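Local atomic coordinates of solute carrier family 15 member 1 (Mus musculus, PDB entry 5A9D), a protein that carries small peptides across the intestinal cell membrane together with protons, and is represented here by its extracellular domain alone. Residues Phe65-Arg70 and Val117-Thr122; Ser127-Phe132 and Gly162-Tyr167; Ile7-Ile12 and Met17-Pro22. One frame throughout, in Å; residues are numbered along the deposited sequence.

In the fold
The extracellular domain is built from two immunoglobulin-like lobes, each a sandwich of two sheets. Contact 3 lies inside the first lobe, where strands 4-11 and 17-21 face each other from opposite sheets through buried, mostly apolar side chains. Contact 2 is buried too, but stays within one sheet of the second lobe and mixes apolar touches with hydroxyls held by an acid. Contact 1 joins the lobes; it is only partly buried, and its segments share no direct hydrogen bond but are linked through two waters. F65 of contact 1 packs on I7 of contact 3, while V117 and Y118 meet Q130 and F132 of the 127-132 segment, so contact 1 touches both others, whose nearest atoms stay about 14 Å apart.

Contact 1: residues Phe65-Arg70 and Val117-Thr122; sequences FEQGHR and VYENVT
The seam between the two immunoglobulin-like lobes is bridged here, Q67 of a type II turn (E66 to H69) in the first lobe lying against V117 on an edge strand of the second. The side chains meet at a slant. The Q67 amide carbon CD sits 3.8 Å from V117 CB, and the two ends of the amide are shared between the methyls: OE1 comes to 3.7 Å from CG2, while NE2 is nearer CG1. With CG set between its own backbone N and carbonyl carbon (chi1 47°) and the chain extended beyond, Q67 carries this amide out to V117. E119 also reaches this way, but its OE2 stays 4.0 Å from Q67 NE2, too far for a hydrogen bond.

No direct hydrogen bond joins the two segments; two waters supply the links. One molecule donates to Q67 O at 2.6 Å and to V117 O at 2.7 Å, tying backbone to backbone. Another accepts from E119 N at 2.8 Å and gives only a weak bond to E66 OE2. Q67 O has a second donor, H69 ND1 at 2.9 Å, which lies well above the carbonyl plane although the oxygen lies in the plane of the imidazole; this bond braces the turn and limits rotation of the ring.

G68, with positive phi, pairs its backbone with Q4 and N89, and strand 69-76 sets out from H69 between strands 4-11 and 80-88. Across the seam, V117 O also receives Q130 NE2, and Y118 turns inward, meeting F101 edge-to-face beneath strand 116-121 and packing against strand 125-132.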
ATOM      1  N   PHE A  65       3.711   0.435  12.465  1.00 55.33           N
ATOM      2  CA  PHE A  65       3.673  -0.978  12.115  1.00 48.34           C
ATOM      3  C   PHE A  65       2.272  -1.497  12.324  1.00 49.25           C
ATOM      4  O   PHE A  65       1.689  -1.263  13.371  1.00 52.80           O
ATOM      5  CB  PHE A  65       4.680  -1.800  12.898  1.00 47.50           C
ATOM      6  CG  PHE A  65       6.108  -1.417  12.625  1.00 45.75           C
ATOM      7  CD1 PHE A  65       6.765  -1.882  11.494  1.00 44.91           C
ATOM      8  CD2 PHE A  65       6.799  -0.589  13.502  1.00 47.08           C
ATOM      9  CE1 PHE A  65       8.091  -1.521  11.243  1.00 46.21           C
ATOM     10  CE2 PHE A  65       8.112  -0.217  13.244  1.00 49.41           C
ATOM     11  CZ  PHE A  65       8.762  -0.702  12.132  1.00 46.74           C
ATOM     12  N   GLU A  66       1.715  -2.165  11.326  1.00 41.09           N
ATOM     13  CA  GLU A  66       0.374  -2.728  11.414  1.00 39.85           C
ATOM     14  C   GLU A  66       0.434  -4.203  11.744  1.00 40.42           C
ATOM     15  O   GLU A  66       1.183  -4.957  11.112  1.00 38.81           O
ATOM     16  CB  GLU A  66      -0.401  -2.528  10.107  1.00 40.98           C
ATOM     17  CG  GLU A  66      -0.710  -1.094   9.755  1.00 54.68           C
ATOM     18  CD  GLU A  66      -1.813  -0.982   8.723  1.00 95.48           C
ATOM     19  OE1 GLU A  66      -1.523  -1.136   7.514  1.00 86.75           O
ATOM     20  OE2 GLU A  66      -2.988  -0.851   9.145  1.00104.24           O
ATOM     21  N   GLN A  67      -0.384  -4.640  12.695  1.00 38.07           N
ATOM     22  CA  GLN A  67      -0.419  -6.074  13.014  1.00 39.04           C
ATOM     23  C   GLN A  67      -1.052  -6.854  11.852  1.00 40.96           C
ATOM     24  O   GLN A  67      -1.881  -6.312  11.114  1.00 38.92           O
ATOM     25  CB  GLN A  67      -1.106  -6.370  14.364  1.00 43.37           C
ATOM     26  CG  GLN A  67      -2.431  -5.643  14.572  1.00 51.73           C
ATOM     27  CD  GLN A  67      -2.771  -5.546  16.027  1.00 65.15           C
ATOM     28  OE1 GLN A  67      -3.011  -6.548  16.697  1.00 66.37           O
ATOM     29  NE2 GLN A  67      -2.851  -4.331  16.541  1.00 50.35           N
ATOM     30  N   GLY A  68      -0.553  -8.070  11.641  1.00 37.78           N
ATOM     31  CA  GLY A  68      -0.983  -8.935  10.552  1.00 37.00           C
ATOM     32  C   GLY A  68      -0.303  -8.610   9.238  1.00 37.66           C
ATOM     33  O   GLY A  68      -0.624  -9.219   8.210  1.00 36.39           O
ATOM     34  N   HIS A  69       0.654  -7.638   9.261  1.00 32.96           N
ATOM     35  CA  HIS A  69       1.362  -7.193   8.070  1.00 31.71           C
ATOM     36  C   HIS A  69       2.864  -7.346   8.122  1.00 33.61           C
ATOM     37  O   HIS A  69       3.457  -7.342   9.205  1.00 33.00           O
ATOM     38  CB  HIS A  69       1.012  -5.726   7.758  1.00 32.67           C
ATOM     39  CG  HIS A  69      -0.426  -5.527   7.394  1.00 36.58           C
ATOM     40  ND1 HIS A  69      -1.439  -5.614   8.353  1.00 39.80           N
ATOM     41  CD2 HIS A  69      -0.981  -5.234   6.199  1.00 37.46           C
ATOM     42  CE1 HIS A  69      -2.568  -5.403   7.698  1.00 38.91           C
ATOM     43  NE2 HIS A  69      -2.338  -5.162   6.406  1.00 38.51           N
ATOM     44  N   ARG A  70       3.481  -7.471   6.947  1.00 30.97           N
ATOM     45  CA  ARG A  70       4.922  -7.490   6.755  1.00 32.58           C
ATOM     46  C   ARG A  70       5.361  -6.087   6.403  1.00 35.67           C
ATOM     47  O   ARG A  70       4.594  -5.310   5.845  1.00 33.55           O
ATOM     48  CB  ARG A  70       5.361  -8.404   5.615  1.00 33.50           C
ATOM     49  CG  ARG A  70       5.252  -9.855   5.899  1.00 38.39           C
ATOM     50  CD  ARG A  70       5.560 -10.582   4.629  1.00 41.76           C
ATOM     51  NE  ARG A  70       5.570 -12.019   4.845  1.00 44.34           N
ATOM     52  CZ  ARG A  70       5.671 -12.914   3.873  1.00 62.42           C
ATOM     53  NH1 ARG A  70       5.815 -12.522   2.608  1.00 43.27           N
ATOM     54  NH2 ARG A  70       5.648 -14.210   4.156  1.00 51.83           N
ATOM     55  N   VAL A 117      -7.347  -7.091  13.675  1.00 30.27           N
ATOM     56  CA  VAL A 117      -7.477  -5.712  14.121  1.00 30.65           C
ATOM     57  C   VAL A 117      -7.156  -4.771  12.971  1.00 33.13           C
ATOM     58  O   VAL A 117      -6.219  -5.000  12.218  1.00 33.29           O
ATOM     59  CB  VAL A 117      -6.539  -5.408  15.358  1.00 37.45           C
ATOM     60  CG1 VAL A 117      -6.736  -3.993  15.887  1.00 36.34           C
ATOM     61  CG2 VAL A 117      -6.749  -6.404  16.480  1.00 40.07           C
ATOM     62  N   TYR A 118      -7.900  -3.687  12.891  1.00 30.91           N
ATOM     63  CA  TYR A 118      -7.716  -2.582  11.975  1.00 29.41           C
ATOM     64  C   TYR A 118      -7.609  -1.418  12.953  1.00 33.53           C
ATOM     65  O   TYR A 118      -8.621  -0.885  13.413  1.00 32.41           O
ATOM     66  CB  TYR A 118      -8.937  -2.382  11.097  1.00 28.31           C
ATOM     67  CG  TYR A 118      -9.343  -3.560  10.238  1.00 27.57           C
ATOM     68  CD1 TYR A 118     -10.151  -4.568  10.744  1.00 28.63           C
ATOM     69  CD2 TYR A 118      -9.033  -3.595   8.882  1.00 28.10           C
ATOM     70  CE1 TYR A 118     -10.571  -5.634   9.939  1.00 29.72           C
ATOM     71  CE2 TYR A 118      -9.479  -4.633   8.059  1.00 28.39           C
ATOM     72  CZ  TYR A 118     -10.279  -5.626   8.584  1.00 30.10           C
ATOM     73  OH  TYR A 118     -10.731  -6.623   7.772  1.00 25.88           O
ATOM     74  N   GLU A 119      -6.387  -1.072  13.311  1.00 31.31           N
ATOM     75  CA  GLU A 119      -6.113  -0.073  14.322  1.00 33.51           C
ATOM     76  C   GLU A 119      -5.989   1.320  13.786  1.00 38.35           C
ATOM     77  O   GLU A 119      -5.293   1.540  12.797  1.00 39.35           O
ATOM     78  CB  GLU A 119      -4.857  -0.450  15.140  1.00 36.97           C
ATOM     79  CG  GLU A 119      -4.825   0.231  16.506  1.00 53.10           C
ATOM     80  CD  GLU A 119      -4.092  -0.533  17.590  1.00 87.96           C
ATOM     81  OE1 GLU A 119      -2.853  -0.387  17.672  1.00 90.43           O
ATOM     82  OE2 GLU A 119      -4.751  -1.270  18.361  1.00 86.78           O
ATOM     83  N   ASN A 120      -6.658   2.272  14.477  1.00 35.54           N
ATOM     84  CA  ASN A 120      -6.599   3.708  14.205  1.00 37.25           C
ATOM     85  C   ASN A 120      -6.760   4.086  12.740  1.00 39.56           C
ATOM     86  O   ASN A 120      -5.887   4.734  12.163  1.00 40.01           O
ATOM     87  CB  ASN A 120      -5.285   4.278  14.771  1.00 41.71           C
ATOM     88  CG  ASN A 120      -5.147   4.167  16.258  1.00 61.70           C
ATOM     89  OD1 ASN A 120      -6.128   4.146  17.005  1.00 56.81           O
ATOM     90  ND2 ASN A 120      -3.903   4.127  16.719  1.00 57.08           N
ATOM     91  N   VAL A 121      -7.857   3.647  12.131  1.00 35.35           N
ATOM     92  CA  VAL A 121      -8.168   4.025  10.752  1.00 33.50           C
ATOM     93  C   VAL A 121      -8.490   5.517  10.830  1.00 35.17           C
ATOM     94  O   VAL A 121      -9.407   5.923  11.539  1.00 33.85           O
ATOM     95  CB  VAL A 121      -9.322   3.209  10.117  1.00 34.60           C
ATOM     96  CG1 VAL A 121      -9.526   3.615   8.650  1.00 33.89           C
ATOM     97  CG2 VAL A 121      -9.071   1.715  10.234  1.00 33.59           C
ATOM     98  N   THR A 122      -7.705   6.326  10.141  1.00 33.42           N
ATOM     99  CA  THR A 122      -7.842   7.780  10.181  1.00 35.17           C
ATOM    100  C   THR A 122      -9.116   8.279   9.446  1.00 37.34           C
ATOM    101  O   THR A 122      -9.726   7.540   8.685  1.00 35.91           O
ATOM    102  CB  THR A 122      -6.536   8.441   9.681  1.00 44.08           C
ATOM    103  OG1 THR A 122      -6.345   8.107   8.299  1.00 41.28           O
ATOM    104  CG2 THR A 122      -5.294   8.017  10.506  1.00 43.24           C
TER
HETATM  105  O   HOH W   1      -4.112  -2.133  12.122  1.00 47.50           O
HETATM  106  O   HOH W   2      -3.832  -4.581  11.137  1.00 47.81           O

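Contact 2: residues Ser127-Phe132 and Gly162-Tyr167; sequences SGYQFF and GSAYTY
This is a contact within one sheet of the second lobe, made over the top of a strand: Y129 reaches past strand 97-103 to A164, Y165 and T166 of strand 164-171, its next neighbour but one. With CG anti to the carbonyl carbon (chi1 -70°), the Y129 ring is sent toward that far strand, and its side chain also packs on R100 of the strand between. The CE1 side of the ring does the touching. It meets Y165 O at 3.5 Å, edge on, with the oxygen near the ring plane, and the methyl CB of A164 at 4.1 Å from an oblique direction.

Farther along, the Y129 and T166 side chains pass at a slant, Y129 OH lying 3.9 Å from T166 OG1, and the two hydroxyls do not bond each other. Both are hydrogen-bonded instead to the same carboxylate oxygen, OD2 of D184, on the outer strand 177-184. The T166 hydroxyl also takes R100 NE from the strand in the middle, while its side chain packs on L10 of the second subunit.

At the near end S127 OG donates to G128 O at 2.9 Å, tilted 28° from the carbonyl plane, and is itself bonded to F101 N, which pins the chain just before Y129 to strand 97-103.

Chemically, then, R100, bonded to the same T166 hydroxyl, is likely to favour a charged D184 carboxylate, and that acid is the real link between Y129 and T166, two hydroxyls converging on one of its oxygens.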
ATOM      1  N   SER A 127      -8.753   1.336   5.437  1.00 33.55           N
ATOM      2  CA  SER A 127      -7.760   0.397   5.911  1.00 32.26           C
ATOM      3  C   SER A 127      -7.418  -0.481   4.699  1.00 34.05           C
ATOM      4  O   SER A 127      -8.125  -0.455   3.681  1.00 33.90           O
ATOM      5  CB  SER A 127      -8.397  -0.502   6.981  1.00 32.58           C
ATOM      6  OG  SER A 127      -9.398  -1.359   6.429  1.00 28.32           O
ATOM      7  N   GLY A 128      -6.421  -1.335   4.855  1.00 30.68           N
ATOM      8  CA  GLY A 128      -6.158  -2.352   3.853  1.00 31.42           C
ATOM      9  C   GLY A 128      -7.160  -3.470   4.089  1.00 33.15           C
ATOM     10  O   GLY A 128      -7.903  -3.437   5.074  1.00 32.11           O
ATOM     11  N   TYR A 129      -7.233  -4.443   3.187  1.00 28.33           N
ATOM     12  CA  TYR A 129      -8.128  -5.576   3.388  1.00 27.45           C
ATOM     13  C   TYR A 129      -7.420  -6.607   4.293  1.00 31.99           C
ATOM     14  O   TYR A 129      -6.211  -6.806   4.184  1.00 29.90           O
ATOM     15  CB  TYR A 129      -8.417  -6.283   2.045  1.00 29.77           C
ATOM     16  CG  TYR A 129      -9.285  -5.521   1.065  1.00 32.05           C
ATOM     17  CD1 TYR A 129     -10.671  -5.603   1.122  1.00 33.48           C
ATOM     18  CD2 TYR A 129      -8.716  -4.756   0.043  1.00 33.70           C
ATOM     19  CE1 TYR A 129     -11.482  -4.923   0.205  1.00 34.60           C
ATOM     20  CE2 TYR A 129      -9.515  -4.087  -0.892  1.00 35.05           C
ATOM     21  CZ  TYR A 129     -10.900  -4.167  -0.796  1.00 42.79           C
ATOM     22  OH  TYR A 129     -11.719  -3.528  -1.693  1.00 42.28           O
ATOM     23  N   GLN A 130      -8.217  -7.358   5.062  1.00 29.41           N
ATOM     24  CA  GLN A 130      -7.818  -8.534   5.834  1.00 29.79           C
ATOM     25  C   GLN A 130      -8.868  -9.590   5.463  1.00 31.50           C
ATOM     26  O   GLN A 130      -9.975  -9.222   5.044  1.00 30.74           O
ATOM     27  CB  GLN A 130      -7.706  -8.245   7.333  1.00 31.61           C
ATOM     28  CG  GLN A 130      -6.536  -7.284   7.625  1.00 36.35           C
ATOM     29  CD  GLN A 130      -6.226  -7.177   9.086  1.00 41.93           C
ATOM     30  OE1 GLN A 130      -5.481  -7.957   9.637  1.00 42.48           O
ATOM     31  NE2 GLN A 130      -6.742  -6.171   9.729  1.00 36.14           N
ATOM     32  N   PHE A 131      -8.496 -10.869   5.502  1.00 28.64           N
ATOM     33  CA  PHE A 131      -9.307 -11.963   4.988  1.00 31.44           C
ATOM     34  C   PHE A 131      -9.850 -12.904   6.056  1.00 37.81           C
ATOM     35  O   PHE A 131      -9.198 -13.191   7.057  1.00 34.99           O
ATOM     36  CB  PHE A 131      -8.522 -12.727   3.897  1.00 34.79           C
ATOM     37  CG  PHE A 131      -8.246 -11.841   2.687  1.00 36.02           C
ATOM     38  CD1 PHE A 131      -7.238 -10.891   2.714  1.00 35.91           C
ATOM     39  CD2 PHE A 131      -8.972 -11.990   1.513  1.00 39.54           C
ATOM     40  CE1 PHE A 131      -7.014 -10.046   1.616  1.00 37.58           C
ATOM     41  CE2 PHE A 131      -8.720 -11.174   0.403  1.00 41.43           C
ATOM     42  CZ  PHE A 131      -7.771 -10.177   0.473  1.00 37.47           C
ATOM     43  N   PHE A 132     -11.097 -13.344   5.834  1.00 36.70           N
ATOM     44  CA  PHE A 132     -11.880 -14.130   6.787  1.00 36.78           C
ATOM     45  C   PHE A 132     -12.594 -15.258   6.110  1.00 42.79           C
ATOM     46  O   PHE A 132     -13.018 -15.100   4.959  1.00 41.87           O
ATOM     47  CB  PHE A 132     -12.951 -13.220   7.464  1.00 37.07           C
ATOM     48  CG  PHE A 132     -12.365 -12.003   8.151  1.00 36.10           C
ATOM     49  CD1 PHE A 132     -12.148 -10.824   7.447  1.00 35.89           C
ATOM     50  CD2 PHE A 132     -11.993 -12.053   9.492  1.00 35.43           C
ATOM     51  CE1 PHE A 132     -11.512  -9.738   8.056  1.00 34.49           C
ATOM     52  CE2 PHE A 132     -11.422 -10.942  10.113  1.00 36.44           C
ATOM     53  CZ  PHE A 132     -11.198  -9.790   9.397  1.00 32.82           C
ATOM     54  N   GLY A 162     -15.001 -15.977  -1.654  1.00 52.06           N
ATOM     55  CA  GLY A 162     -13.974 -15.241  -2.381  1.00 50.97           C
ATOM     56  C   GLY A 162     -14.299 -13.788  -2.677  1.00 56.18           C
ATOM     57  O   GLY A 162     -13.704 -13.207  -3.578  1.00 57.82           O
ATOM     58  N   SER A 163     -15.221 -13.184  -1.946  1.00 50.61           N
ATOM     59  CA  SER A 163     -15.630 -11.802  -2.221  1.00 50.13           C
ATOM     60  C   SER A 163     -14.731 -10.746  -1.533  1.00 50.27           C
ATOM     61  O   SER A 163     -13.716 -11.072  -0.891  1.00 49.90           O
ATOM     62  CB  SER A 163     -17.093 -11.605  -1.844  1.00 54.02           C
ATOM     63  OG  SER A 163     -17.910 -12.548  -2.516  1.00 75.05           O
ATOM     64  N   ALA A 164     -15.036  -9.484  -1.774  1.00 43.92           N
ATOM     65  CA  ALA A 164     -14.325  -8.376  -1.149  1.00 41.37           C
ATOM     66  C   ALA A 164     -15.351  -7.318  -0.852  1.00 45.34           C
ATOM     67  O   ALA A 164     -16.252  -7.112  -1.663  1.00 48.02           O
ATOM     68  CB  ALA A 164     -13.238  -7.837  -2.055  1.00 42.50           C
ATOM     69  N   TYR A 165     -15.279  -6.726   0.342  1.00 38.92           N
ATOM     70  CA  TYR A 165     -16.241  -5.728   0.800  1.00 39.08           C
ATOM     71  C   TYR A 165     -15.547  -4.566   1.469  1.00 37.39           C
ATOM     72  O   TYR A 165     -14.483  -4.728   2.062  1.00 33.30           O
ATOM     73  CB  TYR A 165     -17.258  -6.335   1.793  1.00 43.23           C
ATOM     74  CG  TYR A 165     -17.990  -7.562   1.286  1.00 52.55           C
ATOM     75  CD1 TYR A 165     -19.165  -7.441   0.553  1.00 57.90           C
ATOM     76  CD2 TYR A 165     -17.507  -8.841   1.543  1.00 55.34           C
ATOM     77  CE1 TYR A 165     -19.830  -8.564   0.068  1.00 62.15           C
ATOM     78  CE2 TYR A 165     -18.175  -9.970   1.086  1.00 60.19           C
ATOM     79  CZ  TYR A 165     -19.331  -9.824   0.341  1.00 74.15           C
ATOM     80  OH  TYR A 165     -19.976 -10.946  -0.111  1.00 85.69           O
ATOM     81  N   THR A 166     -16.191  -3.394   1.392  1.00 35.94           N
ATOM     82  CA  THR A 166     -15.777  -2.157   2.032  1.00 34.10           C
ATOM     83  C   THR A 166     -16.913  -1.814   2.977  1.00 35.62           C
ATOM     84  O   THR A 166     -18.064  -1.697   2.565  1.00 35.56           O
ATOM     85  CB  THR A 166     -15.537  -1.053   1.010  1.00 39.82           C
ATOM     86  OG1 THR A 166     -14.428  -1.399   0.209  1.00 38.09           O
ATOM     87  CG2 THR A 166     -15.216   0.279   1.661  1.00 36.50           C
ATOM     88  N   TYR A 167     -16.587  -1.714   4.237  1.00 30.75           N
ATOM     89  CA  TYR A 167     -17.555  -1.363   5.274  1.00 30.95           C
ATOM     90  C   TYR A 167     -17.322   0.097   5.634  1.00 33.72           C
ATOM     91  O   TYR A 167     -16.220   0.456   6.052  1.00 31.45           O
ATOM     92  CB  TYR A 167     -17.355  -2.326   6.466  1.00 33.11           C
ATOM     93  CG  TYR A 167     -17.950  -3.709   6.261  1.00 39.19           C
ATOM     94  CD1 TYR A 167     -18.042  -4.275   4.990  1.00 42.62           C
ATOM     95  CD2 TYR A 167     -18.487  -4.423   7.325  1.00 42.79           C
ATOM     96  CE1 TYR A 167     -18.661  -5.516   4.789  1.00 45.36           C
ATOM     97  CE2 TYR A 167     -19.110  -5.661   7.133  1.00 45.25           C
ATOM     98  CZ  TYR A 167     -19.180  -6.210   5.867  1.00 46.64           C
ATOM     99  OH  TYR A 167     -19.775  -7.438   5.689  1.00 50.37           O
TER

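Contact 3: residues Ile7-Ile12 and Met17-Pro22; sequences IKVLNI and MTVHFP
I7, V9 and N11 face F21, V19 and M17 across the sandwich of the first immunoglobulin-like lobe. The chain leaves one sheet and enters the other in a beta arch, so strands 7-11 and 17-21 meet through side chains, their axes 8.9 Å apart and running at 159°.

The apolar contacts fill the middle and one end. V9 and V19 point at each other tip to tip, CG1 to CG2 at 3.7 Å. The second methyl of V9, CG2, comes to the edge of the F21 ring, 3.8 Å from CZ and in its plane, while I7 CD1 approaches F21 CE1 obliquely at 4.0 Å. V19 CG1 lies over one face of that ring, and F40 stacks with it. Putting an alanine in place of F21 would probably open a gap beside I7 and V9 and leave F40 without its stacking partner.

At the other end N11 passes M17 at a slant without a hydrogen bond between them. Extended away from its own backbone N (chi1 -176°), N11 sends its amide into the arch, where ND2 bonds N15 O and L28 O and OD1 takes G13 N; against M17 the same ND2 merely packs, 3.8 Å from CB.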
ATOM      1  N   ILE A   7       8.881  -7.867  10.223  1.00 30.76           N
ATOM      2  CA  ILE A   7       9.814  -6.826   9.795  1.00 29.79           C
ATOM      3  C   ILE A   7      11.100  -7.438   9.233  1.00 34.26           C
ATOM      4  O   ILE A   7      11.765  -8.226   9.893  1.00 33.47           O
ATOM      5  CB  ILE A   7      10.155  -5.831  10.954  1.00 31.51           C
ATOM      6  CG1 ILE A   7       8.880  -5.289  11.641  1.00 33.01           C
ATOM      7  CG2 ILE A   7      11.072  -4.676  10.452  1.00 29.06           C
ATOM      8  CD1 ILE A   7       9.074  -4.588  13.022  1.00 39.82           C
ATOM      9  N   LYS A   8      11.480  -6.973   8.051  1.00 32.05           N
ATOM     10  CA  LYS A   8      12.730  -7.314   7.368  1.00 32.49           C
ATOM     11  C   LYS A   8      13.508  -6.006   7.345  1.00 32.10           C
ATOM     12  O   LYS A   8      12.912  -4.951   7.179  1.00 31.65           O
ATOM     13  CB  LYS A   8      12.426  -7.784   5.931  1.00 34.65           C
ATOM     14  CG  LYS A   8      13.616  -7.973   5.010  1.00 45.65           C
ATOM     15  CD  LYS A   8      13.156  -7.585   3.634  1.00 56.09           C
ATOM     16  CE  LYS A   8      13.279  -8.685   2.637  1.00 60.21           C
ATOM     17  NZ  LYS A   8      12.454  -8.385   1.452  1.00 61.24           N
ATOM     18  N   VAL A   9      14.813  -6.056   7.547  1.00 28.21           N
ATOM     19  CA  VAL A   9      15.625  -4.827   7.508  1.00 28.21           C
ATOM     20  C   VAL A   9      16.473  -4.860   6.244  1.00 34.54           C
ATOM     21  O   VAL A   9      17.064  -5.885   5.947  1.00 34.52           O
ATOM     22  CB  VAL A   9      16.504  -4.641   8.768  1.00 30.40           C
ATOM     23  CG1 VAL A   9      17.253  -3.285   8.737  1.00 30.38           C
ATOM     24  CG2 VAL A   9      15.671  -4.780  10.041  1.00 29.55           C
ATOM     25  N   LEU A  10      16.514  -3.746   5.498  1.00 31.80           N
ATOM     26  CA  LEU A  10      17.346  -3.632   4.317  1.00 31.86           C
ATOM     27  C   LEU A  10      18.180  -2.364   4.475  1.00 34.65           C
ATOM     28  O   LEU A  10      17.656  -1.248   4.551  1.00 35.01           O
ATOM     29  CB  LEU A  10      16.484  -3.652   3.013  1.00 32.49           C
ATOM     30  CG  LEU A  10      17.127  -3.209   1.676  1.00 37.79           C
ATOM     31  CD1 LEU A  10      18.294  -4.110   1.262  1.00 39.06           C
ATOM     32  CD2 LEU A  10      16.102  -3.203   0.540  1.00 36.79           C
ATOM     33  N   ASN A  11      19.482  -2.560   4.582  1.00 33.25           N
ATOM     34  CA  ASN A  11      20.465  -1.504   4.709  1.00 33.94           C
ATOM     35  C   ASN A  11      20.866  -1.053   3.318  1.00 39.58           C
ATOM     36  O   ASN A  11      21.575  -1.776   2.614  1.00 40.55           O
ATOM     37  CB  ASN A  11      21.673  -2.015   5.496  1.00 29.46           C
ATOM     38  CG  ASN A  11      22.701  -0.949   5.757  1.00 43.10           C
ATOM     39  OD1 ASN A  11      22.611   0.160   5.257  1.00 35.53           O
ATOM     40  ND2 ASN A  11      23.710  -1.271   6.531  1.00 39.59           N
ATOM     41  N   ILE A  12      20.426   0.152   2.933  1.00 37.02           N
ATOM     42  CA  ILE A  12      20.685   0.755   1.625  1.00 38.64           C
ATOM     43  C   ILE A  12      21.691   1.920   1.702  1.00 45.64           C
ATOM     44  O   ILE A  12      21.829   2.669   0.734  1.00 47.59           O
ATOM     45  CB  ILE A  12      19.367   1.152   0.902  1.00 42.34           C
ATOM     46  CG1 ILE A  12      18.544   2.202   1.694  1.00 42.21           C
ATOM     47  CG2 ILE A  12      18.541  -0.080   0.596  1.00 42.39           C
ATOM     48  CD1 ILE A  12      17.351   2.785   0.914  1.00 43.74           C
ATOM     49  N   MET A  17      24.976  -0.847   9.880  1.00 35.14           N
ATOM     50  CA  MET A  17      23.923  -0.245  10.677  1.00 35.19           C
ATOM     51  C   MET A  17      23.305  -1.284  11.550  1.00 36.90           C
ATOM     52  O   MET A  17      23.260  -2.456  11.174  1.00 35.92           O
ATOM     53  CB  MET A  17      22.865   0.434   9.794  1.00 37.29           C
ATOM     54  CG  MET A  17      23.381   1.705   9.182  1.00 43.19           C
ATOM     55  SD  MET A  17      22.108   2.565   8.279  1.00 47.71           S
ATOM     56  CE  MET A  17      21.224   3.310   9.665  1.00 45.71           C
ATOM     57  N   THR A  18      22.809  -0.854  12.700  1.00 33.38           N
ATOM     58  CA  THR A  18      22.189  -1.726  13.675  1.00 33.18           C
ATOM     59  C   THR A  18      20.748  -1.276  13.973  1.00 37.64           C
ATOM     60  O   THR A  18      20.484  -0.086  14.187  1.00 37.45           O
ATOM     61  CB  THR A  18      23.024  -1.744  14.988  1.00 37.87           C
ATOM     62  OG1 THR A  18      24.372  -2.137  14.713  1.00 41.45           O
ATOM     63  CG2 THR A  18      22.436  -2.658  16.023  1.00 37.01           C
ATOM     64  N   VAL A  19      19.837  -2.243  14.025  1.00 33.59           N
ATOM     65  CA  VAL A  19      18.451  -2.027  14.422  1.00 32.85           C
ATOM     66  C   VAL A  19      18.274  -2.797  15.712  1.00 36.16           C
ATOM     67  O   VAL A  19      18.483  -4.021  15.744  1.00 34.26           O
ATOM     68  CB  VAL A  19      17.444  -2.486  13.340  1.00 35.48           C
ATOM     69  CG1 VAL A  19      16.015  -2.246  13.831  1.00 35.57           C
ATOM     70  CG2 VAL A  19      17.687  -1.736  12.030  1.00 34.87           C
ATOM     71  N   HIS A  20      17.922  -2.079  16.772  1.00 34.88           N
ATOM     72  CA  HIS A  20      17.724  -2.646  18.099  1.00 37.80           C
ATOM     73  C   HIS A  20      16.245  -2.837  18.326  1.00 44.99           C
ATOM     74  O   HIS A  20      15.496  -1.872  18.453  1.00 46.26           O
ATOM     75  CB  HIS A  20      18.319  -1.749  19.212  1.00 41.17           C
ATOM     76  CG  HIS A  20      19.763  -1.401  19.026  1.00 45.21           C
ATOM     77  ND1 HIS A  20      20.761  -2.123  19.653  1.00 48.46           N
ATOM     78  CD2 HIS A  20      20.328  -0.393  18.316  1.00 47.09           C
ATOM     79  CE1 HIS A  20      21.898  -1.540  19.307  1.00 47.90           C
ATOM     80  NE2 HIS A  20      21.686  -0.488  18.507  1.00 47.79           N
ATOM     81  N   PHE A  21      15.827  -4.086  18.318  1.00 41.97           N
ATOM     82  CA  PHE A  21      14.453  -4.470  18.554  1.00 42.47           C
ATOM     83  C   PHE A  21      14.415  -4.915  20.012  1.00 52.99           C
ATOM     84  O   PHE A  21      15.473  -5.243  20.557  1.00 54.35           O
ATOM     85  CB  PHE A  21      14.082  -5.661  17.661  1.00 41.60           C
ATOM     86  CG  PHE A  21      14.042  -5.388  16.181  1.00 39.74           C
ATOM     87  CD1 PHE A  21      12.920  -4.790  15.598  1.00 42.31           C
ATOM     88  CD2 PHE A  21      15.089  -5.798  15.351  1.00 38.86           C
ATOM     89  CE1 PHE A  21      12.853  -4.590  14.210  1.00 40.56           C
ATOM     90  CE2 PHE A  21      15.034  -5.582  13.975  1.00 40.17           C
ATOM     91  CZ  PHE A  21      13.902  -5.001  13.408  1.00 38.31           C
ATOM     92  N   PRO A  22      13.263  -4.966  20.696  1.00 53.68           N
ATOM     93  CA  PRO A  22      13.295  -5.423  22.101  1.00 57.91           C
ATOM     94  C   PRO A  22      13.766  -6.884  22.200  1.00 62.85           C
ATOM     95  O   PRO A  22      13.252  -7.772  21.516  1.00 62.55           O
ATOM     96  CB  PRO A  22      11.855  -5.192  22.590  1.00 61.07           C
ATOM     97  CG  PRO A  22      11.274  -4.192  21.606  1.00 62.38           C
ATOM     98  CD  PRO A  22      11.896  -4.600  20.289  1.00 54.27           C
TER